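Local coordinates for protein cyclase (Uncultured organism, PDB 5IBZ) that binds acetylphosphate in a pocket of its cyclase-family fold and may have arylformamidase activity, though its natural substrate is not established, at residues 69-83 with 98-110. Numbering follows the deposited sequence.
Sequences RLPPHHTMEITGADY and RFADDYIYMPLQG. With UVW (acetylphosphate), chain F; UVW (acetylphosphate), chain I.
His-74 and Asp-102 join side chains across a two-stranded antiparallel ribbon, an arm formed by 73-76 and 101-107 that reaches far from the chain's centre. With CG anti to the backbone N (chi1 173°), the imidazole swings toward the neighbouring strand, and its NE2 donates to Asp-102 OD2 at 2.6 Å, in the plane of its own ring but tilted out of the carboxylate plane, on the anti side of OD2; the two planes stand 71° apart. Selenomethionine Met-76, on the same face, bends back to lay SE 3.7 Å from Asp-102 CB. A classic beta bulge follows, where Glu-77 N and, weakly, Ile-78 N both donate to Asp-101 O. Farther on, Tyr-83 presents one ring face to the extended side chain of Arg-98, whose CB makes a CH-pi contact 3.8 Å from the ring centroid, while Tyr-83 OH accepts from Phe-99 N at 3.0 Å. A leucine at Tyr-83 would probably leave Phe-99 N without this acceptor and the Arg-98 methylenes without their flat support. Arg-98 forms a salt bridge with Glu-132 of a neighbouring subunit, whose strand extends the sheet across the interface. At the pocket end, Gln-109 CB sits over the centre of the Arg-69 guanidinium, whose NE makes a salt bridge with Asp-101 of the same neighbouring subunit. The acetylphosphate of chain F lies at the guanidinium edge, gripped by two nearly straight bonds, Arg-69 NH1 to O3P (2.9 Å) and Arg-69 NH2 to O1P (3.0 Å).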
ATOM      1  N   ARG B  69       3.717   3.681 -13.469  1.00 14.79           N
ATOM      2  CA  ARG B  69       3.016   2.733 -12.615  1.00 14.58           C
ATOM      3  C   ARG B  69       4.022   1.964 -11.751  1.00 16.59           C
ATOM      4  O   ARG B  69       5.115   1.625 -12.214  1.00 22.45           O
ATOM      5  CB  ARG B  69       2.170   1.757 -13.436  1.00 15.74           C
ATOM      6  CG  ARG B  69       0.956   2.392 -14.107  1.00 15.66           C
ATOM      7  CD  ARG B  69       0.276   1.440 -15.099  1.00 14.63           C
ATOM      8  NE  ARG B  69      -0.801   2.138 -15.799  1.00 19.87           N
ATOM      9  CZ  ARG B  69      -1.258   1.817 -17.001  1.00 18.27           C
ATOM     10  NH1 ARG B  69      -0.745   0.788 -17.668  1.00 18.72           N
ATOM     11  NH2 ARG B  69      -2.232   2.542 -17.539  1.00 20.28           N
ATOM     12  N   LEU B  70       3.659   1.727 -10.493  1.00 16.72           N
ATOM     13  CA  LEU B  70       4.491   0.935  -9.565  1.00 18.80           C
ATOM     14  C   LEU B  70       4.375  -0.544  -9.864  1.00 13.95           C
ATOM     15  O   LEU B  70       3.302  -1.015 -10.202  1.00 14.89           O
ATOM     16  CB  LEU B  70       4.059   1.140  -8.111  1.00 22.76           C
ATOM     17  CG  LEU B  70       5.118   1.631  -7.137  1.00 39.30           C
ATOM     18  CD1 LEU B  70       5.317   3.059  -7.436  1.00 41.37           C
ATOM     19  CD2 LEU B  70       4.679   1.429  -5.687  1.00 41.71           C
ATOM     20  N   PRO B  71       5.463  -1.303  -9.686  1.00 13.05           N
ATOM     21  CA  PRO B  71       5.315  -2.764  -9.734  1.00 13.21           C
ATOM     22  C   PRO B  71       4.436  -3.260  -8.584  1.00 12.91           C
ATOM     23  O   PRO B  71       4.487  -2.682  -7.508  1.00 13.82           O
ATOM     24  CB  PRO B  71       6.754  -3.274  -9.567  1.00 17.07           C
ATOM     25  CG  PRO B  71       7.613  -2.127  -9.828  1.00 18.24           C
ATOM     26  CD  PRO B  71       6.852  -0.902  -9.439  1.00 14.95           C
ATOM     27  N   PRO B  72       3.659  -4.328  -8.796  1.00 10.26           N
ATOM     28  CA  PRO B  72       2.972  -4.941  -7.657  1.00  8.27           C
ATOM     29  C   PRO B  72       3.974  -5.286  -6.552  1.00  8.41           C
ATOM     30  O   PRO B  72       5.111  -5.627  -6.837  1.00 11.02           O
ATOM     31  CB  PRO B  72       2.342  -6.196  -8.256  1.00  9.51           C
ATOM     32  CG  PRO B  72       2.196  -5.877  -9.726  1.00 11.48           C
ATOM     33  CD  PRO B  72       3.337  -4.995 -10.071  1.00 12.00           C
ATOM     34  N   HIS B  73       3.535  -5.199  -5.304  1.00  8.73           N
ATOM     35  CA  HIS B  73       4.433  -5.415  -4.192  1.00  8.79           C
ATOM     36  C   HIS B  73       3.771  -6.246  -3.109  1.00  9.10           C
ATOM     37  O   HIS B  73       2.814  -5.806  -2.464  1.00 10.61           O
ATOM     38  CB  HIS B  73       4.893  -4.111  -3.601  1.00 11.27           C
ATOM     39  CG  HIS B  73       6.054  -4.280  -2.684  1.00 12.23           C
ATOM     40  ND1 HIS B  73       6.015  -3.918  -1.350  1.00 13.49           N
ATOM     41  CD2 HIS B  73       7.290  -4.783  -2.906  1.00 20.10           C
ATOM     42  CE1 HIS B  73       7.177  -4.210  -0.794  1.00 12.88           C
ATOM     43  NE2 HIS B  73       7.971  -4.730  -1.715  1.00 21.07           N
ATOM     44  N   HIS B  74       4.321  -7.443  -2.909  1.00 10.67           N
ATOM     45  CA  HIS B  74       3.816  -8.449  -1.962  1.00 11.33           C
ATOM     46  C   HIS B  74       4.626  -8.369  -0.674  1.00 10.97           C
ATOM     47  O   HIS B  74       5.856  -8.309  -0.709  1.00 13.68           O
ATOM     48  CB  HIS B  74       3.926  -9.839  -2.613  1.00 13.02           C
ATOM     49  CG  HIS B  74       3.595 -11.000  -1.722  1.00 11.26           C
ATOM     50  ND1 HIS B  74       4.438 -12.086  -1.585  1.00 11.61           N
ATOM     51  CD2 HIS B  74       2.481 -11.301  -1.015  1.00 10.14           C
ATOM     52  CE1 HIS B  74       3.873 -12.982  -0.793  1.00 11.90           C
ATOM     53  NE2 HIS B  74       2.688 -12.527  -0.428  1.00  9.38           N
ATOM     54  N   THR B  75       3.946  -8.301   0.466  1.00  8.70           N
ATOM     55  CA  THR B  75       4.637  -8.372   1.757  1.00  9.08           C
ATOM     56  C   THR B  75       3.891  -9.306   2.682  1.00 10.10           C
ATOM     57  O   THR B  75       2.675  -9.477   2.570  1.00 11.49           O
ATOM     58  CB  THR B  75       4.783  -6.983   2.466  1.00 13.24           C
ATOM     59  OG1 THR B  75       3.498  -6.376   2.637  1.00 12.85           O
ATOM     60  CG2 THR B  75       5.691  -6.032   1.677  1.00 14.54           C
HETATM   61  N   MSE B  76       4.637  -9.913   3.595  1.00 11.01           N
HETATM   62  CA  MSE B  76       4.040 -10.773   4.601  1.00 12.24           C
HETATM   63  C   MSE B  76       3.732  -9.990   5.874  1.00 11.77           C
HETATM   64  O   MSE B  76       4.448  -9.052   6.252  1.00 14.40           O
HETATM   65  CB  MSE B  76       4.973 -11.950   4.937  1.00 12.58           C
HETATM   66  CG  MSE B  76       5.510 -12.740   3.759  1.00 11.15           C
HETATM   67 SE   MSE B  76       4.284 -13.939   2.845  0.52 17.41          SE
HETATM   68  CE  MSE B  76       4.056 -15.230   4.233  1.00 19.80           C
ATOM     69  N   GLU B  77       2.666 -10.395   6.558  1.00 10.14           N
ATOM     70  CA  GLU B  77       2.321  -9.881   7.868  1.00 10.68           C
ATOM     71  C   GLU B  77       2.869 -10.805   8.979  1.00 11.10           C
ATOM     72  O   GLU B  77       3.280 -10.349  10.038  1.00 11.61           O
ATOM     73  CB  GLU B  77       0.794  -9.740   7.970  1.00 11.20           C
ATOM     74  CG  GLU B  77       0.298  -9.286   9.310  1.00 11.95           C
ATOM     75  CD  GLU B  77       0.639  -7.852   9.619  1.00 14.34           C
ATOM     76  OE1 GLU B  77       1.025  -7.122   8.691  1.00 16.09           O
ATOM     77  OE2 GLU B  77       0.533  -7.459  10.796  1.00 15.85           O
ATOM     78  N   ILE B  78       2.867 -12.110   8.716  1.00 10.92           N
ATOM     79  CA  ILE B  78       3.440 -13.095   9.630  1.00 11.32           C
ATOM     80  C   ILE B  78       3.819 -14.307   8.776  1.00 10.97           C
ATOM     81  O   ILE B  78       3.185 -14.568   7.758  1.00 10.52           O
ATOM     82  CB  ILE B  78       2.471 -13.451  10.785  1.00 16.00           C
ATOM     83  CG1 ILE B  78       3.110 -14.470  11.728  1.00 21.15           C
ATOM     84  CG2 ILE B  78       1.175 -13.959  10.270  1.00 17.10           C
ATOM     85  CD1 ILE B  78       3.104 -14.021  13.154  1.00 32.02           C
ATOM     86  N   THR B  79       4.904 -14.973   9.156  1.00 11.21           N
ATOM     87  CA  THR B  79       5.536 -16.001   8.337  1.00 10.96           C
ATOM     88  C   THR B  79       5.934 -17.211   9.151  1.00 11.42           C
ATOM     89  O   THR B  79       5.964 -17.153  10.366  1.00 11.95           O
ATOM     90  CB  THR B  79       6.848 -15.512   7.688  1.00 16.27           C
ATOM     91  OG1 THR B  79       7.849 -15.437   8.713  1.00 17.91           O
ATOM     92  CG2 THR B  79       6.685 -14.176   7.022  1.00 20.18           C
ATOM     93  N   GLY B  80       6.278 -18.298   8.479  1.00 11.38           N
ATOM     94  CA  GLY B  80       6.827 -19.452   9.182  1.00 11.76           C
ATOM     95  C   GLY B  80       8.100 -19.113   9.945  1.00 12.17           C
ATOM     96  O   GLY B  80       8.340 -19.644  11.033  1.00 12.75           O
ATOM     97  N   ALA B  81       8.917 -18.244   9.366  1.00 11.93           N
ATOM     98  CA  ALA B  81      10.193 -17.879   9.967  1.00 13.56           C
ATOM     99  C   ALA B  81       9.989 -17.286  11.352  1.00 12.83           C
ATOM    100  O   ALA B  81      10.828 -17.424  12.235  1.00 13.36           O
ATOM    101  CB  ALA B  81      10.926 -16.905   9.081  1.00 12.02           C
ATOM    102  N   ASP B  82       8.858 -16.620  11.546  1.00 12.71           N
ATOM    103  CA  ASP B  82       8.560 -16.019  12.850  1.00 14.63           C
ATOM    104  C   ASP B  82       8.474 -17.051  13.959  1.00 13.88           C
ATOM    105  O   ASP B  82       8.825 -16.778  15.100  1.00 14.49           O
ATOM    106  CB  ASP B  82       7.260 -15.247  12.771  1.00 14.80           C
ATOM    107  CG  ASP B  82       7.406 -13.967  11.991  1.00 16.29           C
ATOM    108  OD1 ASP B  82       8.281 -13.166  12.349  1.00 20.92           O
ATOM    109  OD2 ASP B  82       6.682 -13.771  10.999  1.00 15.06           O
ATOM    110  N   TYR B  83       8.000 -18.248  13.613  1.00 13.79           N
ATOM    111  CA  TYR B  83       7.828 -19.316  14.603  1.00 14.44           C
ATOM    112  C   TYR B  83       9.136 -20.047  14.838  1.00 14.78           C
ATOM    113  O   TYR B  83       9.346 -20.665  15.883  1.00 15.92           O
ATOM    114  CB  TYR B  83       6.729 -20.296  14.145  1.00 14.28           C
ATOM    115  CG  TYR B  83       5.376 -19.641  13.983  1.00 14.04           C
ATOM    116  CD1 TYR B  83       4.476 -19.560  15.054  1.00 19.18           C
ATOM    117  CD2 TYR B  83       4.985 -19.118  12.767  1.00 14.01           C
ATOM    118  CE1 TYR B  83       3.230 -18.959  14.895  1.00 17.18           C
ATOM    119  CE2 TYR B  83       3.752 -18.506  12.606  1.00 16.78           C
ATOM    120  CZ  TYR B  83       2.882 -18.431  13.671  1.00 17.55           C
ATOM    121  OH  TYR B  83       1.658 -17.826  13.462  1.00 24.49           O
ATOM    122  N   ARG B  98      -0.524 -22.480  13.678  1.00 14.63           N
ATOM    123  CA  ARG B  98       0.418 -21.458  13.274  1.00 14.08           C
ATOM    124  C   ARG B  98      -0.075 -20.965  11.930  1.00 14.93           C
ATOM    125  O   ARG B  98      -0.615 -21.749  11.154  1.00 14.70           O
ATOM    126  CB  ARG B  98       1.829 -22.034  13.199  1.00 14.09           C
ATOM    127  CG  ARG B  98       2.299 -22.560  14.555  1.00 18.56           C
ATOM    128  CD  ARG B  98       3.700 -23.111  14.552  1.00 16.23           C
ATOM    129  NE  ARG B  98       4.111 -23.441  15.919  1.00 20.85           N
ATOM    130  CZ  ARG B  98       5.343 -23.793  16.286  1.00 27.40           C
ATOM    131  NH1 ARG B  98       6.323 -23.862  15.398  1.00 17.89           N
ATOM    132  NH2 ARG B  98       5.602 -24.074  17.553  1.00 30.31           N
ATOM    133  N   PHE B  99       0.055 -19.665  11.687  1.00 12.88           N
ATOM    134  CA  PHE B  99      -0.474 -19.025  10.490  1.00 13.55           C
ATOM    135  C   PHE B  99       0.576 -18.173   9.795  1.00 12.03           C
ATOM    136  O   PHE B  99       1.481 -17.617  10.434  1.00 14.59           O
ATOM    137  CB  PHE B  99      -1.668 -18.113  10.841  1.00 19.36           C
ATOM    138  CG  PHE B  99      -2.950 -18.841  11.097  1.00 27.81           C
ATOM    139  CD1 PHE B  99      -3.651 -19.428  10.056  1.00 38.16           C
ATOM    140  CD2 PHE B  99      -3.464 -18.920  12.381  1.00 36.93           C
ATOM    141  CE1 PHE B  99      -4.841 -20.098  10.290  1.00 40.22           C
ATOM    142  CE2 PHE B  99      -4.655 -19.589  12.629  1.00 38.13           C
ATOM    143  CZ  PHE B  99      -5.345 -20.176  11.583  1.00 40.05           C
ATOM    144  N   ALA B 100       0.438 -18.055   8.481  1.00 11.04           N
ATOM    145  CA  ALA B 100       1.136 -17.032   7.712  1.00 10.59           C
ATOM    146  C   ALA B 100       0.073 -16.228   6.982  1.00 11.25           C
ATOM    147  O   ALA B 100      -0.883 -16.805   6.451  1.00 12.19           O
ATOM    148  CB  ALA B 100       2.115 -17.643   6.718  1.00 10.25           C
ATOM    149  N   ASP B 101       0.257 -14.907   6.934  1.00 10.75           N
ATOM    150  CA  ASP B 101      -0.703 -13.949   6.345  1.00 10.38           C
ATOM    151  C   ASP B 101       0.083 -12.986   5.469  1.00 10.11           C
ATOM    152  O   ASP B 101       1.248 -12.693   5.780  1.00 10.67           O
ATOM    153  CB  ASP B 101      -1.415 -13.111   7.422  1.00 15.00           C
ATOM    154  CG  ASP B 101      -2.741 -13.681   7.896  1.00 24.64           C
ATOM    155  OD1 ASP B 101      -3.100 -14.814   7.548  1.00 22.69           O
ATOM    156  OD2 ASP B 101      -3.428 -12.957   8.663  1.00 21.71           O
ATOM    157  N   ASP B 102      -0.543 -12.436   4.433  1.00  9.72           N
ATOM    158  CA  ASP B 102       0.171 -11.494   3.581  1.00 10.99           C
ATOM    159  C   ASP B 102      -0.747 -10.444   2.936  1.00 10.27           C
ATOM    160  O   ASP B 102      -1.986 -10.464   3.106  1.00  9.14           O
ATOM    161  CB  ASP B 102       1.006 -12.255   2.526  1.00  9.58           C
ATOM    162  CG  ASP B 102       0.218 -13.300   1.726  1.00  9.15           C
ATOM    163  OD1 ASP B 102      -1.000 -13.498   1.950  1.00  9.70           O
ATOM    164  OD2 ASP B 102       0.841 -13.925   0.830  1.00 10.40           O
ATOM    165  N   TYR B 103      -0.092  -9.498   2.252  1.00  9.07           N
ATOM    166  CA  TYR B 103      -0.688  -8.282   1.714  1.00 10.02           C
ATOM    167  C   TYR B 103      -0.146  -8.002   0.317  1.00  9.12           C
ATOM    168  O   TYR B 103       0.937  -8.450  -0.056  1.00  9.45           O
ATOM    169  CB  TYR B 103      -0.364  -7.070   2.614  1.00  9.14           C
ATOM    170  CG  TYR B 103      -1.275  -6.920   3.799  1.00  9.35           C
ATOM    171  CD1 TYR B 103      -1.150  -7.747   4.919  1.00 10.34           C
ATOM    172  CD2 TYR B 103      -2.286  -5.961   3.801  1.00 10.49           C
ATOM    173  CE1 TYR B 103      -2.000  -7.631   5.987  1.00  9.89           C
ATOM    174  CE2 TYR B 103      -3.127  -5.832   4.883  1.00 10.67           C
ATOM    175  CZ  TYR B 103      -2.995  -6.675   5.961  1.00 10.61           C
ATOM    176  OH  TYR B 103      -3.843  -6.528   7.029  1.00 13.54           O
ATOM    177  N   ILE B 104      -0.898  -7.232  -0.463  1.00  9.78           N
ATOM    178  CA  ILE B 104      -0.400  -6.752  -1.734  1.00 11.68           C
ATOM    179  C   ILE B 104      -0.787  -5.284  -1.916  1.00 12.45           C
ATOM    180  O   ILE B 104      -1.874  -4.856  -1.496  1.00 11.02           O
ATOM    181  CB  ILE B 104      -0.949  -7.594  -2.906  1.00 12.18           C
ATOM    182  CG1 ILE B 104      -0.238  -7.251  -4.216  1.00 20.39           C
ATOM    183  CG2 ILE B 104      -2.442  -7.404  -3.063  1.00 13.35           C
ATOM    184  CD1 ILE B 104       0.831  -8.239  -4.587  1.00 28.88           C
ATOM    185  N   TYR B 105       0.141  -4.519  -2.494  1.00 10.97           N
ATOM    186  CA  TYR B 105      -0.129  -3.180  -3.020  1.00  9.66           C
ATOM    187  C   TYR B 105       0.116  -3.260  -4.504  1.00  9.62           C
ATOM    188  O   TYR B 105       1.213  -3.587  -4.920  1.00 11.70           O
ATOM    189  CB  TYR B 105       0.785  -2.104  -2.414  1.00  9.43           C
ATOM    190  CG  TYR B 105       0.409  -0.693  -2.818  1.00 12.42           C
ATOM    191  CD1 TYR B 105      -0.787  -0.135  -2.417  1.00 13.79           C
ATOM    192  CD2 TYR B 105       1.254   0.079  -3.592  1.00 16.95           C
ATOM    193  CE1 TYR B 105      -1.129   1.172  -2.778  1.00 16.74           C
ATOM    194  CE2 TYR B 105       0.922   1.373  -3.951  1.00 13.41           C
ATOM    195  CZ  TYR B 105      -0.260   1.914  -3.534  1.00 15.62           C
ATOM    196  OH  TYR B 105      -0.616   3.213  -3.875  1.00 15.65           O
HETATM  197  N   MSE B 106      -0.867  -2.954  -5.333  1.00 12.35           N
HETATM  198  CA  MSE B 106      -0.564  -2.950  -6.755  1.00 12.58           C
HETATM  199  C   MSE B 106      -1.441  -2.028  -7.557  1.00 11.42           C
HETATM  200  O   MSE B 106      -2.591  -1.758  -7.171  1.00 12.39           O
HETATM  201  CB  MSE B 106      -0.705  -4.367  -7.329  1.00 12.28           C
HETATM  202  CG  MSE B 106      -2.105  -4.894  -7.280  1.00 13.42           C
HETATM  203 SE   MSE B 106      -2.234  -6.742  -7.895  0.51 13.85          SE
HETATM  204  CE  MSE B 106      -1.782  -6.561  -9.771  1.00 11.04           C
ATOM    205  N   PRO B 107      -0.919  -1.569  -8.692  1.00 11.82           N
ATOM    206  CA  PRO B 107      -1.825  -0.971  -9.652  1.00 12.77           C
ATOM    207  C   PRO B 107      -2.749  -2.035 -10.212  1.00  9.88           C
ATOM    208  O   PRO B 107      -2.308  -3.155 -10.478  1.00  9.86           O
ATOM    209  CB  PRO B 107      -0.894  -0.428 -10.749  1.00 13.72           C
ATOM    210  CG  PRO B 107       0.499  -0.660 -10.290  1.00 13.86           C
ATOM    211  CD  PRO B 107       0.428  -1.752  -9.263  1.00 11.61           C
ATOM    212  N   LEU B 108      -4.005  -1.696 -10.427  1.00  8.58           N
ATOM    213  CA  LEU B 108      -4.907  -2.648 -11.047  1.00  8.12           C
ATOM    214  C   LEU B 108      -4.586  -2.786 -12.531  1.00 10.81           C
ATOM    215  O   LEU B 108      -5.053  -3.723 -13.161  1.00 13.86           O
ATOM    216  CB  LEU B 108      -6.365  -2.233 -10.808  1.00 10.05           C
ATOM    217  CG  LEU B 108      -6.751  -2.202  -9.332  1.00 10.79           C
ATOM    218  CD1 LEU B 108      -8.231  -1.818  -9.166  1.00 13.44           C
ATOM    219  CD2 LEU B 108      -6.507  -3.533  -8.639  1.00 14.71           C
ATOM    220  N   GLN B 109      -3.768  -1.877 -13.062  1.00 10.86           N
ATOM    221  CA  GLN B 109      -3.218  -1.996 -14.416  1.00 12.91           C
ATOM    222  C   GLN B 109      -1.760  -2.460 -14.350  1.00 10.58           C
ATOM    223  O   GLN B 109      -0.974  -2.190 -15.263  1.00 12.33           O
ATOM    224  CB  GLN B 109      -3.293  -0.647 -15.175  1.00 13.69           C
ATOM    225  CG  GLN B 109      -4.693  -0.110 -15.455  1.00 12.94           C
ATOM    226  CD  GLN B 109      -5.430   0.389 -14.217  1.00 12.02           C
ATOM    227  OE1 GLN B 109      -4.926   1.227 -13.481  1.00 14.93           O
ATOM    228  NE2 GLN B 109      -6.606  -0.196 -13.952  1.00 14.58           N
ATOM    229  N   GLY B 110      -1.388  -3.116 -13.257  1.00  8.57           N
ATOM    230  CA  GLY B 110       0.010  -3.406 -12.994  1.00 10.49           C
ATOM    231  C   GLY B 110       0.501  -4.795 -13.365  1.00 12.77           C
ATOM    232  O   GLY B 110       1.667  -5.091 -13.158  1.00 11.72           O
TER
HETATM  233  C1  UVW F 401      -0.697   2.976 -21.354  1.00 44.05           C
HETATM  234  O1  UVW F 401      -0.684   3.171 -20.187  1.00 54.91           O
HETATM  235  C1M UVW F 401       0.215   3.782 -22.275  1.00 43.15           C
HETATM  236  O2  UVW F 401      -1.535   2.009 -21.916  1.00 27.99           O
HETATM  237  P   UVW F 401      -2.666   1.180 -21.057  1.00 20.73           P
HETATM  238  O1P UVW F 401      -3.481   2.111 -20.189  1.00 22.07           O
HETATM  239  O2P UVW F 401      -3.542   0.500 -22.083  1.00 26.99           O
HETATM  240  O3P UVW F 401      -2.035   0.136 -20.173  1.00 27.93           O
HETATM  241  C1  UVW I 401      -8.155 -17.127  11.317  1.00 45.03           C
HETATM  242  O1  UVW I 401      -7.135 -17.677  11.559  1.00 52.20           O
HETATM  243  C1M UVW I 401      -8.598 -15.940  12.170  1.00 48.16           C
HETATM  244  O2  UVW I 401      -8.968 -17.571  10.269  1.00 28.56           O
HETATM  245  P   UVW I 401      -8.405 -17.768   8.737  1.00 20.45           P
HETATM  246  O1P UVW I 401      -6.930 -17.581   8.634  1.00 21.31           O
HETATM  247  O2P UVW I 401      -9.085 -16.713   7.885  1.00 29.75           O
HETATM  248  O3P UVW I 401      -8.913 -19.137   8.292  1.00 24.10           O
HETATM  249  O   HOH W   1       1.122  -1.387 -17.200  1.00 13.84           O
HETATM  250  O   HOH W   2       9.586 -23.336  16.388  1.00 37.60           O